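PDB 3TC9: IPT/TIG domain-containing protein, which is of unknown function but probably acts as an auxiliary nutrient-binding protein, joining an immunoglobulin-like domain to a six-bladed beta-propeller. Local coordinates for residues 32-37 / 69-74; 362-367 / 396-401. One frame throughout, in Å; residues are numbered along the deposited sequence.

Contact 1. Residues 32-37 / 69-74; sequences TRMLLY and CVVPAK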
# COMPACT_ATOMS: atom_id res chain seq x y z
N THR B 32 -6.90 -24.82 8.19
CA THR B 32 -6.98 -25.64 6.97
C THR B 32 -6.93 -27.10 7.39
O THR B 32 -6.07 -27.49 8.19
CB THR B 32 -5.84 -25.31 5.99
OG1 THR B 32 -6.00 -23.99 5.48
CG2 THR B 32 -5.76 -26.29 4.82
N ARG B 33 -7.87 -27.90 6.84
CA ARG B 33 -7.97 -29.34 7.07
C ARG B 33 -7.00 -30.01 6.12
O ARG B 33 -7.21 -30.01 4.91
CB ARG B 33 -9.42 -29.85 6.90
CG ARG B 33 -9.63 -31.36 7.10
CD ARG B 33 -11.08 -31.74 6.85
NE ARG B 33 -11.33 -33.19 6.93
CZ ARG B 33 -11.77 -33.82 8.01
NH1 ARG B 33 -11.99 -33.16 9.14
NH2 ARG B 33 -11.98 -35.13 7.98
N MSE B 34 -5.89 -30.49 6.64
CA MSE B 34 -4.87 -31.12 5.82
C MSE B 34 -5.05 -32.64 5.77
O MSE B 34 -5.44 -33.25 6.74
CB MSE B 34 -3.47 -30.75 6.35
CG MSE B 34 -2.33 -31.38 5.56
SE MSE B 34 -0.64 -31.09 6.43
CE MSE B 34 -0.37 -29.19 5.89
N LEU B 35 -4.74 -33.23 4.63
CA LEU B 35 -4.76 -34.67 4.40
C LEU B 35 -3.33 -35.15 4.15
O LEU B 35 -2.72 -34.76 3.15
CB LEU B 35 -5.69 -35.01 3.21
CG LEU B 35 -5.62 -36.43 2.60
CD1 LEU B 35 -5.85 -37.52 3.64
CD2 LEU B 35 -6.63 -36.56 1.44
N LEU B 36 -2.80 -35.99 5.05
CA LEU B 36 -1.47 -36.57 4.89
C LEU B 36 -1.56 -37.99 4.36
O LEU B 36 -2.30 -38.80 4.90
CB LEU B 36 -0.70 -36.62 6.22
CG LEU B 36 -0.02 -35.37 6.76
CD1 LEU B 36 0.73 -35.73 8.06
CD2 LEU B 36 1.00 -34.83 5.81
N TYR B 37 -0.75 -38.31 3.36
CA TYR B 37 -0.62 -39.67 2.86
C TYR B 37 0.73 -40.22 3.30
O TYR B 37 1.69 -39.47 3.46
CB TYR B 37 -0.74 -39.73 1.32
CG TYR B 37 -2.14 -39.73 0.77
CD1 TYR B 37 -3.24 -39.94 1.60
CD2 TYR B 37 -2.39 -39.52 -0.58
CE1 TYR B 37 -4.54 -39.87 1.11
CE2 TYR B 37 -3.68 -39.51 -1.09
CZ TYR B 37 -4.76 -39.69 -0.24
OH TYR B 37 -6.05 -39.69 -0.72
N CYS B 69 -5.33 -33.74 9.75
CA CYS B 69 -4.93 -32.87 10.84
C CYS B 69 -5.38 -31.43 10.49
O CYS B 69 -5.84 -31.20 9.37
CB CYS B 69 -3.44 -32.96 11.14
SG CYS B 69 -2.38 -32.48 9.77
N VAL B 70 -5.32 -30.51 11.45
CA VAL B 70 -5.79 -29.13 11.25
C VAL B 70 -4.60 -28.20 11.41
O VAL B 70 -3.89 -28.30 12.42
CB VAL B 70 -6.96 -28.81 12.22
CG1 VAL B 70 -7.51 -27.39 11.98
CG2 VAL B 70 -8.09 -29.83 12.06
N VAL B 71 -4.34 -27.35 10.39
CA VAL B 71 -3.20 -26.42 10.43
C VAL B 71 -3.40 -25.42 11.59
O VAL B 71 -4.43 -24.76 11.66
CB VAL B 71 -2.96 -25.72 9.07
CG1 VAL B 71 -1.95 -24.58 9.21
CG2 VAL B 71 -2.48 -26.74 8.04
N PRO B 72 -2.50 -25.39 12.59
CA PRO B 72 -2.72 -24.47 13.72
C PRO B 72 -2.26 -23.03 13.40
O PRO B 72 -1.62 -22.79 12.38
CB PRO B 72 -1.82 -25.09 14.82
CG PRO B 72 -0.64 -25.61 14.03
CD PRO B 72 -1.22 -26.13 12.73
N ALA B 73 -2.52 -22.11 14.35
CA ALA B 73 -2.03 -20.74 14.29
C ALA B 73 -0.52 -20.74 14.48
O ALA B 73 -0.01 -21.58 15.23
CB ALA B 73 -2.68 -19.92 15.40
N LYS B 74 0.20 -19.80 13.82
CA LYS B 74 1.65 -19.56 13.92
C LYS B 74 2.49 -20.65 13.22
O LYS B 74 3.71 -20.75 13.46
CB LYS B 74 2.07 -19.40 15.40
CG LYS B 74 1.36 -18.26 16.11
CD LYS B 74 1.49 -18.39 17.62
CE LYS B 74 1.13 -17.09 18.34
NZ LYS B 74 -0.34 -16.83 18.38
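M34 pairs with C69, and R33 with V70, at this end of the antiparallel ladder between strands 33-39 and 66-70 of the immunoglobulin-like IPT/TIG domain. M34 and C69 form a hydrogen-bonded pair. M34 N donates to C69 O at 2.8 Å, and C69 N returns a bond to M34 O at 3.1 Å. R33 and V70 form the next, non-hydrogen-bonded pair. The ladder is carried past the end of strand 66-70 by V71 N, which donates to T32 O at 2.8 Å. T32 OG1 turns away to a hydrogen bond with G29 O.

The two sheet faces differ. R33 and V70 share one face, where V60 of strand 55-62 touches both. In one of its two modelled conformers R33 also makes a cation-pi contact with Y68. M34, a buried selenomethionine, and C69 point to the other face. There C69 SG lies 4.0 Å from both M34 CB and M34 SE. F101 packs on M34 and on V71. The M34 chain is extended until chi3 (-77°) turns its terminal methyl, which leaves M34 CE resting 3.9 Å from V71 CG2.

Contact 2. Residues 362-367 / 396-401; sequences HCIRIL and ARFNHP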
# COMPACT_ATOMS: atom_id res chain seq x y z
N HIS B 362 -23.75 -4.50 16.32
CA HIS B 362 -22.53 -5.06 16.96
C HIS B 362 -21.46 -5.48 15.94
O HIS B 362 -20.86 -6.55 16.04
CB HIS B 362 -22.89 -6.24 17.88
CG HIS B 362 -23.97 -5.89 18.84
ND1 HIS B 362 -23.70 -5.15 19.96
CD2 HIS B 362 -25.30 -6.13 18.78
CE1 HIS B 362 -24.87 -4.99 20.57
NE2 HIS B 362 -25.85 -5.57 19.89
N CYS B 363 -21.20 -4.61 14.97
CA CYS B 363 -20.22 -4.94 13.92
C CYS B 363 -19.56 -3.68 13.35
O CYS B 363 -19.90 -2.55 13.72
CB CYS B 363 -20.89 -5.77 12.82
SG CYS B 363 -22.23 -4.92 11.98
N ILE B 364 -18.57 -3.91 12.49
CA ILE B 364 -17.84 -2.87 11.76
C ILE B 364 -18.30 -2.96 10.33
O ILE B 364 -18.27 -4.05 9.73
CB ILE B 364 -16.28 -2.96 11.89
CG1 ILE B 364 -15.77 -3.15 13.34
CG2 ILE B 364 -15.60 -1.76 11.19
CD1 ILE B 364 -16.21 -2.04 14.42
N ARG B 365 -18.71 -1.83 9.77
CA ARG B 365 -19.18 -1.76 8.39
C ARG B 365 -18.17 -1.02 7.53
O ARG B 365 -17.31 -0.33 8.06
CB ARG B 365 -20.56 -1.07 8.30
CG ARG B 365 -21.59 -1.53 9.35
CD ARG B 365 -22.23 -2.89 9.13
NE ARG B 365 -22.92 -3.01 7.84
CZ ARG B 365 -24.19 -2.68 7.62
NH1 ARG B 365 -24.93 -2.17 8.59
NH2 ARG B 365 -24.72 -2.86 6.42
N ILE B 366 -18.23 -1.21 6.22
CA ILE B 366 -17.41 -0.49 5.26
C ILE B 366 -18.32 0.22 4.27
O ILE B 366 -19.16 -0.42 3.67
CB ILE B 366 -16.37 -1.37 4.48
CG1 ILE B 366 -15.61 -2.37 5.40
CG2 ILE B 366 -15.42 -0.50 3.63
CD1 ILE B 366 -14.97 -3.46 4.65
N LEU B 367 -18.12 1.53 4.08
CA LEU B 367 -18.79 2.37 3.10
C LEU B 367 -17.75 2.78 2.05
O LEU B 367 -16.80 3.52 2.37
CB LEU B 367 -19.43 3.62 3.73
CG LEU B 367 -19.96 4.71 2.76
CD1 LEU B 367 -21.08 4.18 1.84
CD2 LEU B 367 -20.42 5.90 3.53
N ALA B 396 -15.62 -13.73 15.55
CA ALA B 396 -15.59 -12.47 16.29
C ALA B 396 -16.97 -11.86 16.63
O ALA B 396 -17.89 -11.87 15.81
CB ALA B 396 -14.76 -11.44 15.55
N ARG B 397 -17.10 -11.35 17.87
CA ARG B 397 -18.27 -10.63 18.35
C ARG B 397 -17.85 -9.45 19.16
O ARG B 397 -16.86 -9.50 19.90
CB ARG B 397 -19.17 -11.50 19.20
CG ARG B 397 -20.11 -12.34 18.40
CD ARG B 397 -20.21 -13.61 19.17
NE ARG B 397 -21.58 -13.90 19.55
CZ ARG B 397 -21.92 -14.86 20.40
NH1 ARG B 397 -20.99 -15.58 21.03
NH2 ARG B 397 -23.19 -15.10 20.65
N PHE B 398 -18.65 -8.38 19.06
CA PHE B 398 -18.54 -7.12 19.81
C PHE B 398 -19.82 -6.90 20.56
O PHE B 398 -20.81 -7.55 20.26
CB PHE B 398 -18.28 -5.93 18.88
CG PHE B 398 -17.09 -6.10 17.99
CD1 PHE B 398 -15.80 -5.82 18.45
CD2 PHE B 398 -17.24 -6.53 16.67
CE1 PHE B 398 -14.70 -5.97 17.60
CE2 PHE B 398 -16.14 -6.70 15.84
CZ PHE B 398 -14.87 -6.40 16.30
N ASN B 399 -19.83 -6.00 21.52
CA ASN B 399 -21.04 -5.65 22.25
C ASN B 399 -21.07 -4.14 22.38
O ASN B 399 -20.44 -3.56 23.26
CB ASN B 399 -21.10 -6.36 23.60
CG ASN B 399 -22.46 -6.35 24.20
OD1 ASN B 399 -23.36 -5.60 23.79
ND2 ASN B 399 -22.63 -7.17 25.23
N HIS B 400 -21.78 -3.50 21.44
CA HIS B 400 -21.95 -2.06 21.28
C HIS B 400 -20.60 -1.40 20.95
O HIS B 400 -20.12 -0.61 21.77
CB HIS B 400 -22.61 -1.43 22.52
CG HIS B 400 -24.06 -1.74 22.68
ND1 HIS B 400 -24.63 -1.89 23.93
CD2 HIS B 400 -25.03 -1.90 21.74
CE1 HIS B 400 -25.92 -2.10 23.71
NE2 HIS B 400 -26.20 -2.13 22.41
N PRO B 401 -19.95 -1.75 19.80
CA PRO B 401 -18.71 -1.03 19.43
C PRO B 401 -19.03 0.45 19.14
O PRO B 401 -20.06 0.74 18.54
CB PRO B 401 -18.24 -1.78 18.17
CG PRO B 401 -19.47 -2.31 17.57
CD PRO B 401 -20.39 -2.66 18.72
O HOH W 1 -20.73 -8.90 16.98
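H362 and H400 bring the two backbones closest, with CA atoms 5.3 Å apart. H362 and C363 both face D358 in a G1 beta bulge at the start of strand 363-367. The positive phi of H362 (52°) fits its place in this bulge. Segment 396-401 is an irregular loop that leads into strand 401-407.

One direct hydrogen bond joins the segments. H400 N donates to H362 ND1 at 2.9 Å and lies almost in the plane of the imidazole. The two histidine side chains run side by side and point the same way. Their planes are 32° apart, and H362 CE1 comes within 3.3 Å of H400 CD2. H400 is held from beyond the segments too: its ND1 is hydrogen-bonded to E419 OE2 and its NE2 to E360 OE1. N399 OD1 sits above one face of the H400 ring, toward the rim.

H362 O meets the edge of the F398 ring in plane, 3.7 Å from F398 CD2. A water bonded to F398 N also lies 2.5 Å from H362 O, a short separation that leaves this bridge doubtful. P401 CD rests 3.7 Å from H362 CA. I364 CD1 makes an apolar contact with P401 CB at 4.3 Å.

The contact joins adjacent propeller blades. I364 packs on C357 of strand 352-358 within its own blade, and both I364 and P401 touch I415 of strand 412-417 in the next.

Overall arrangement
From the N terminus the chain first builds the IPT/TIG domain. Contact 1 closes there, bringing 69-74 back beside 32-37 after strands 48-52 and 55-62. The chain then enters the propeller at strand 107-113, which joins the sheet of strands 401-407, 412-417 and 422-428 and so closes the ring of blades. Contact 2 comes much later. It spans strand 372-376 and the short strand 390-391, and ties the blade containing 363-367 to this closing blade. The two contacts lie in series, neither nested nor crossed. The centres of contacts 1 and 2 are 30 Å apart, and the nearest atoms of contacts 1 and 2 are about 14 Å apart. Contact 1 works within one sheet, contact 2 between two.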